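Acetyl-CoA C-acetyltransferase (Syntrophomonas wolfei subsp. wolfei, PDB 7N7Z) probably catalyses the reversible condensation of two acetyl-CoA molecules to acetoacetyl-CoA and free CoA. Local coordinates at residues 166-171 with 292-297; 274-279 with 370-375. All blocks are in the same frame, centred on the assembly; numbering follows the deposited sequence.

Contact 1 of 2, residues 166-171 with 292-297; sequences ENIAEK and MGLGPA
I168 and L294 meet tip to tip, joining helix 161-172 to the short 3-10 turn that precedes helix 296-307. The tight part of the contact gathers around one methyl group: I168 CD1 lies 3.5 Å from L294 CD2, and equally 3.5 Å from G293 CA, both closer than carbon atoms usually pack. The isoleucine reaches this spot because CG1 is anti to its carbonyl carbon and CD1 continues the chain in an extended form (chi2 175°), which places the methyl at the far end of the side chain, over the turn. On the leucine it sits against the branch point as well as the branch, with I168 CD1 also 3.5 Å from L294 CG; behind it I168 CG1 backs up the methyl, 3.8 Å from L294 CD2. G293 offers only backbone here, and its bare CA lets the methyl come down onto the turn, where the two backbones approach to 7.3 Å between the CA atoms of I168 and G293. The turn lies beside the predicted active site of this thiolase: G293 is about 4 Å from the side chain of C388, predicted to be a proton acceptor, and M292 and P296 both touch that cysteine. Q326 NE2 donates a hydrogen bond to G293 O, while Y172 and M333 add to the surroundings of L294. The other side of the contact is looser and faces solvent. There K171 extends as an almost fully stretched chain past the leucine, and its NZ comes no nearer than 4.2 Å to L294 CD1. No hydrogen bond links the two segments.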
# COMPACT_ATOMS: atom_id res chain seq x y z
N GLU B 166 10.30 26.14 16.96
CA GLU B 166 9.38 26.90 17.81
C GLU B 166 9.86 26.91 19.25
O GLU B 166 9.69 27.91 19.96
CB GLU B 166 7.97 26.31 17.72
CG GLU B 166 7.24 26.59 16.41
CD GLU B 166 7.04 28.07 16.13
OE1 GLU B 166 7.44 28.90 16.97
OE2 GLU B 166 6.49 28.41 15.06
N ASN B 167 10.47 25.81 19.70
CA ASN B 167 11.02 25.78 21.05
C ASN B 167 12.14 26.80 21.21
O ASN B 167 12.22 27.50 22.23
CB ASN B 167 11.52 24.37 21.39
CG ASN B 167 10.40 23.37 21.56
OD1 ASN B 167 10.50 22.23 21.10
ND2 ASN B 167 9.33 23.77 22.24
N ILE B 168 13.03 26.89 20.22
CA ILE B 168 14.12 27.86 20.29
C ILE B 168 13.56 29.28 20.31
O ILE B 168 14.02 30.13 21.07
CB ILE B 168 15.09 27.65 19.12
CG1 ILE B 168 16.06 26.51 19.44
CG2 ILE B 168 15.85 28.95 18.81
CD1 ILE B 168 16.99 26.15 18.30
N ALA B 169 12.56 29.55 19.47
CA ALA B 169 11.94 30.87 19.48
C ALA B 169 11.32 31.18 20.83
O ALA B 169 11.43 32.31 21.34
CB ALA B 169 10.88 30.96 18.38
N GLU B 170 10.67 30.19 21.45
CA GLU B 170 10.06 30.40 22.76
C GLU B 170 11.12 30.65 23.82
O GLU B 170 11.03 31.63 24.58
CB GLU B 170 9.20 29.19 23.13
CG GLU B 170 7.87 29.12 22.39
CD GLU B 170 6.88 28.20 23.09
OE1 GLU B 170 7.30 27.14 23.58
OE2 GLU B 170 5.68 28.56 23.14
N LYS B 171 12.12 29.78 23.90
CA LYS B 171 13.13 29.89 24.95
C LYS B 171 13.81 31.25 24.93
O LYS B 171 13.89 31.94 25.95
CB LYS B 171 14.16 28.77 24.81
CG LYS B 171 15.25 28.79 25.87
CD LYS B 171 16.40 27.86 25.51
CE LYS B 171 17.55 28.01 26.49
NZ LYS B 171 18.75 27.23 26.08
N MET B 292 17.35 20.94 18.98
CA MET B 292 18.46 20.53 18.12
C MET B 292 19.06 21.71 17.36
O MET B 292 20.23 21.68 16.99
CB MET B 292 17.99 19.46 17.13
CG MET B 292 16.66 19.77 16.42
SD MET B 292 16.79 21.07 15.18
CE MET B 292 17.77 20.24 13.93
N GLY B 293 18.27 22.76 17.13
CA GLY B 293 18.74 23.87 16.32
C GLY B 293 19.98 24.54 16.86
O GLY B 293 20.75 25.13 16.11
N LEU B 294 20.21 24.45 18.17
CA LEU B 294 21.33 25.13 18.80
C LEU B 294 22.64 24.35 18.69
O LEU B 294 23.65 24.80 19.24
CB LEU B 294 21.02 25.39 20.28
CG LEU B 294 19.69 26.09 20.56
CD1 LEU B 294 19.38 26.09 22.05
CD2 LEU B 294 19.71 27.51 20.01
N GLY B 295 22.64 23.21 18.01
CA GLY B 295 23.82 22.39 17.88
C GLY B 295 25.06 23.14 17.43
O GLY B 295 26.14 23.00 18.01
N PRO B 296 24.93 23.96 16.38
CA PRO B 296 26.09 24.73 15.91
C PRO B 296 26.69 25.62 16.98
O PRO B 296 27.89 25.92 16.93
CB PRO B 296 25.52 25.55 14.75
CG PRO B 296 24.34 24.77 14.27
CD PRO B 296 23.76 24.13 15.50
N ALA B 297 25.90 26.05 17.97
CA ALA B 297 26.43 26.90 19.03
C ALA B 297 27.34 26.13 19.97
O ALA B 297 28.09 26.76 20.73
CB ALA B 297 25.28 27.53 19.81

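Contact 2 of 2, residues 274-279 with 370-375; sequences KPLMKL and SMYYEL
Helix 360-378 of the C-terminal thiolase half covers the loop entering strand 277-285, where L276 packs on Y372 and M277 on both Y372 and M371. M277 reaches across to the helix: CG sits between its backbone N and carbonyl carbon (chi1 62°) and the rest of the chain is extended, so that the terminal methyl travels to the helix surface. There M277 CE comes within 3.5 Å of Y372 CB and 3.7 Å of M371 CE, whose own chain bends at its last torsion (chi3 75°). M277 SD also makes an oblique Met-aromatic contact, 5.3 Å from the centre of the Y372 ring. Farther along that ring L276 crosses the tyrosine at about a right angle, with L276 CB 3.7 Å from Y372 CE1 and a delta methyl, CD2, 3.8 Å from Y372 OH. M13 of strand 8-20 touches both M277 and Y372, and W399 of strand 394-400 touches both methionines, so neighbouring strands of the sheet extend this apolar layer. A helix covering a mixed beta sheet with apolar side chains in this way is characteristic of the layered alpha-beta-alpha-beta-alpha thiolase fold.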
# COMPACT_ATOMS: atom_id res chain seq x y z
N LYS B 274 46.41 19.36 -7.81
CA LYS B 274 46.31 20.63 -7.10
C LYS B 274 45.42 20.47 -5.88
O LYS B 274 44.20 20.28 -6.03
CB LYS B 274 45.75 21.71 -8.02
CG LYS B 274 45.65 23.09 -7.39
CD LYS B 274 44.22 23.62 -7.39
CE LYS B 274 43.95 24.56 -8.55
NZ LYS B 274 42.50 24.90 -8.66
N PRO B 275 45.95 20.52 -4.65
CA PRO B 275 45.08 20.46 -3.47
C PRO B 275 44.35 21.78 -3.28
O PRO B 275 44.96 22.85 -3.24
CB PRO B 275 46.06 20.19 -2.32
CG PRO B 275 47.36 20.73 -2.79
CD PRO B 275 47.38 20.57 -4.29
N LEU B 276 43.02 21.70 -3.17
CA LEU B 276 42.21 22.91 -3.07
C LEU B 276 42.22 23.48 -1.65
O LEU B 276 42.35 24.69 -1.48
CB LEU B 276 40.78 22.61 -3.51
CG LEU B 276 40.65 21.88 -4.85
CD1 LEU B 276 39.19 21.71 -5.24
CD2 LEU B 276 41.41 22.61 -5.93
N MET B 277 42.09 22.63 -0.64
CA MET B 277 42.20 23.08 0.74
C MET B 277 42.47 21.88 1.63
O MET B 277 42.30 20.73 1.22
CB MET B 277 40.94 23.84 1.19
CG MET B 277 39.67 23.02 1.18
SD MET B 277 38.26 23.98 1.79
CE MET B 277 36.90 22.89 1.38
N LYS B 278 42.91 22.17 2.85
CA LYS B 278 43.37 21.15 3.79
C LYS B 278 42.42 21.07 4.98
O LYS B 278 42.07 22.10 5.57
CB LYS B 278 44.79 21.47 4.27
CG LYS B 278 45.18 20.75 5.56
CD LYS B 278 46.70 20.67 5.72
CE LYS B 278 47.34 22.04 5.56
NZ LYS B 278 48.76 22.07 6.01
N LEU B 279 42.02 19.85 5.33
CA LEU B 279 41.22 19.64 6.52
C LEU B 279 41.97 20.12 7.75
O LEU B 279 43.09 19.69 8.02
CB LEU B 279 40.87 18.16 6.65
CG LEU B 279 40.08 17.75 7.90
CD1 LEU B 279 38.70 18.39 7.91
CD2 LEU B 279 39.97 16.24 7.98
N SER B 370 30.21 24.82 -1.02
CA SER B 370 29.95 26.24 -1.20
C SER B 370 30.94 27.09 -0.41
O SER B 370 31.39 28.14 -0.88
CB SER B 370 28.52 26.57 -0.79
OG SER B 370 27.59 25.97 -1.68
N MET B 371 31.30 26.64 0.80
CA MET B 371 32.29 27.36 1.59
C MET B 371 33.58 27.56 0.79
O MET B 371 34.07 28.69 0.66
CB MET B 371 32.58 26.61 2.89
CG MET B 371 33.62 27.27 3.79
SD MET B 371 34.36 26.11 4.95
CE MET B 371 35.44 25.20 3.85
N TYR B 372 34.13 26.48 0.26
CA TYR B 372 35.39 26.58 -0.48
C TYR B 372 35.27 27.58 -1.63
O TYR B 372 36.08 28.51 -1.74
CB TYR B 372 35.81 25.22 -1.03
CG TYR B 372 36.79 25.36 -2.18
CD1 TYR B 372 38.13 25.63 -1.94
CD2 TYR B 372 36.37 25.24 -3.50
CE1 TYR B 372 39.03 25.77 -2.97
CE2 TYR B 372 37.26 25.38 -4.54
CZ TYR B 372 38.59 25.65 -4.28
OH TYR B 372 39.48 25.79 -5.31
N TYR B 373 34.28 27.40 -2.50
CA TYR B 373 34.19 28.23 -3.69
C TYR B 373 33.95 29.69 -3.35
O TYR B 373 34.28 30.57 -4.16
CB TYR B 373 33.09 27.69 -4.61
CG TYR B 373 33.58 26.59 -5.51
CD1 TYR B 373 34.30 26.87 -6.67
CD2 TYR B 373 33.33 25.25 -5.21
CE1 TYR B 373 34.75 25.86 -7.49
CE2 TYR B 373 33.78 24.24 -6.03
CZ TYR B 373 34.49 24.55 -7.17
OH TYR B 373 34.93 23.54 -7.99
N GLU B 374 33.37 29.99 -2.18
CA GLU B 374 33.30 31.38 -1.74
C GLU B 374 34.66 31.87 -1.28
O GLU B 374 35.03 33.03 -1.55
CB GLU B 374 32.27 31.52 -0.63
CG GLU B 374 32.00 32.96 -0.22
CD GLU B 374 31.25 33.75 -1.29
OE1 GLU B 374 30.93 33.17 -2.35
OE2 GLU B 374 30.99 34.95 -1.07
N LEU B 375 35.43 31.02 -0.60
CA LEU B 375 36.81 31.37 -0.29
C LEU B 375 37.58 31.68 -1.57
O LEU B 375 38.30 32.68 -1.65
CB LEU B 375 37.49 30.22 0.46
CG LEU B 375 37.00 29.86 1.86
CD1 LEU B 375 37.87 28.74 2.43
CD2 LEU B 375 37.00 31.06 2.78

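In the fold
Contacts 1 and 2 lie 29 Å apart between centres, with nearest atoms about 13 Å apart, and do not touch. They are nevertheless linked along the chain, which runs from contact 2 along strand 277-285 to the turn in 292-297 that leads into helix 296-307, and the segments of the two contacts alternate in sequence. Contact 1 bridges the N-terminal and C-terminal thiolase halves close to the predicted active site, its G293 being about 9 Å from the side chain of C92, the predicted acyl-thioester cysteine. Contact 2 joins two parts of the C-terminal half, away from the predicted catalytic residues.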